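Local atomic coordinates of protein FLUORESCENT IN BLUE LIGHT, chloroplastic (Arabidopsis thaliana, PDB entry 4YVO), a protein that negatively regulates tetrapyrrole biosynthesis, including that of chlorophyll, in chloroplasts, its TPR domain, the part in this structure, mediating complex formation with glutamyl-tRNA reductase. Residues T89-A94 with H115-A120. Numbering follows the deposited sequence.
Sequences TEEKKA and HSMVLA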
# COMPACT_ATOMS: atom_id res chain seq x y z
N THR A 89 5.27 9.73 5.41
CA THR A 89 5.98 9.16 4.28
C THR A 89 6.22 7.67 4.51
O THR A 89 6.00 6.83 3.64
CB THR A 89 7.32 9.88 4.03
OG1 THR A 89 7.07 11.27 3.79
CG2 THR A 89 8.03 9.28 2.83
N GLU A 90 6.68 7.33 5.71
CA GLU A 90 6.90 5.93 6.06
C GLU A 90 5.57 5.21 6.26
O GLU A 90 5.46 4.01 5.97
CB GLU A 90 7.78 5.81 7.31
CG GLU A 90 9.18 6.37 7.12
CD GLU A 90 9.86 5.82 5.89
OE1 GLU A 90 10.19 4.62 5.88
OE2 GLU A 90 10.06 6.58 4.92
N GLU A 91 4.56 5.93 6.73
CA GLU A 91 3.23 5.36 6.88
C GLU A 91 2.70 4.85 5.54
O GLU A 91 2.11 3.77 5.47
CB GLU A 91 2.26 6.37 7.48
CG GLU A 91 0.92 5.77 7.85
CD GLU A 91 -0.05 6.79 8.40
OE1 GLU A 91 0.34 7.96 8.59
OE2 GLU A 91 -1.23 6.41 8.64
N LYS A 92 2.92 5.62 4.49
CA LYS A 92 2.50 5.21 3.16
C LYS A 92 3.22 3.94 2.69
O LYS A 92 2.62 3.10 2.04
CB LYS A 92 2.67 6.36 2.15
CG LYS A 92 1.65 7.48 2.38
CD LYS A 92 1.53 8.45 1.21
CE LYS A 92 2.83 9.12 0.88
NZ LYS A 92 2.73 10.00 -0.35
N LYS A 93 4.50 3.80 3.04
CA LYS A 93 5.24 2.60 2.66
C LYS A 93 4.66 1.37 3.38
O LYS A 93 4.53 0.29 2.80
CB LYS A 93 6.73 2.75 2.97
CG LYS A 93 7.43 3.88 2.21
CD LYS A 93 8.91 3.93 2.54
CE LYS A 93 9.56 5.19 1.99
NZ LYS A 93 10.93 5.41 2.53
N ALA A 94 4.31 1.55 4.65
CA ALA A 94 3.73 0.45 5.42
C ALA A 94 2.36 0.08 4.86
O ALA A 94 2.04 -1.10 4.71
CB ALA A 94 3.64 0.82 6.90
N HIS A 115 -4.31 0.31 0.41
CA HIS A 115 -3.88 1.13 -0.71
C HIS A 115 -4.58 2.50 -0.70
O HIS A 115 -4.00 3.51 -1.10
CB HIS A 115 -4.11 0.43 -2.05
CG HIS A 115 -3.25 -0.77 -2.25
ND1 HIS A 115 -1.87 -0.73 -2.25
CD2 HIS A 115 -3.58 -2.07 -2.49
CE1 HIS A 115 -1.39 -1.93 -2.46
NE2 HIS A 115 -2.39 -2.77 -2.61
N SER A 116 -5.83 2.52 -0.24
CA SER A 116 -6.57 3.78 -0.17
C SER A 116 -5.94 4.73 0.83
O SER A 116 -6.01 5.94 0.65
CB SER A 116 -8.04 3.54 0.17
OG SER A 116 -8.68 2.86 -0.90
N MET A 117 -5.30 4.19 1.87
CA MET A 117 -4.59 5.03 2.83
C MET A 117 -3.44 5.78 2.17
O MET A 117 -3.17 6.92 2.52
CB MET A 117 -4.02 4.21 3.98
CG MET A 117 -5.02 3.74 4.98
SD MET A 117 -4.15 2.85 6.27
CE MET A 117 -2.98 4.09 6.81
N VAL A 118 -2.76 5.14 1.22
CA VAL A 118 -1.70 5.81 0.49
C VAL A 118 -2.27 7.07 -0.17
O VAL A 118 -1.69 8.15 -0.07
CB VAL A 118 -1.06 4.90 -0.59
CG1 VAL A 118 -0.02 5.68 -1.38
CG2 VAL A 118 -0.44 3.67 0.07
N LEU A 119 -3.42 6.92 -0.81
CA LEU A 119 -4.08 8.06 -1.46
C LEU A 119 -4.51 9.12 -0.45
O LEU A 119 -4.33 10.32 -0.66
CB LEU A 119 -5.29 7.59 -2.28
CG LEU A 119 -4.96 6.58 -3.38
CD1 LEU A 119 -6.23 6.22 -4.13
CD2 LEU A 119 -3.89 7.09 -4.34
N ALA A 120 -5.10 8.67 0.65
CA ALA A 120 -5.63 9.60 1.64
C ALA A 120 -4.53 10.40 2.32
O ALA A 120 -4.65 11.62 2.48
CB ALA A 120 -6.48 8.87 2.67
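Lys92 and Val118 meet in a van der Waals contact between the two helices of the second tetratricopeptide repeat, 88-104 and 108-125, which form its helical hairpin. The backbones come very near each other here, with Lys92 CA and Val118 CA 5.0 Å apart, and a branched but compact valine suits so narrow a gap. Val118 CG1 reaches Lys92 CD at 4.1 Å. The other methyl, Val118 CG2, rests 3.7 Å from Lys92 O. The two side chains run roughly perpendicular, and the lysine's methylene chain passes by the valine's carbonyl, with Lys92 CD 3.5 Å from Val118 O. A long side chain serves here because its aliphatic part can stay buried while a bend at chi3 (-59°) helps carry NZ onward to Glu127, the carbonyl of Ser129 and Ser122 OG. Replacing Lys92 by an alanine removes the chain beyond CB, which would probably leave Glu127 without this charged mate, the Ser129 carbonyl without its donor and a gap beside Val118.

At the second touching point the methyl Met117 CE merely rests against Glu91 OE2, 3.4 Å away; the hydrogen bond to that oxygen comes from Gln83 NE2. Glu91 CG stands anti to the backbone N (chi1 -172°), and the extended chain beyond it brings the carboxylate to the methyl, the flexible methionine crossing it at about a right angle. Both side chains also touch Leu79 of helix 68-84, linking this hairpin to the preceding helix.

Between these two segments, then, cohesion is van der Waals, much of it carbon against oxygen, with neither salt bridge nor hydrogen bond and 190 Å² buried in all, whereas the polar ends of Lys92 and Glu91 are anchored by residues beyond them.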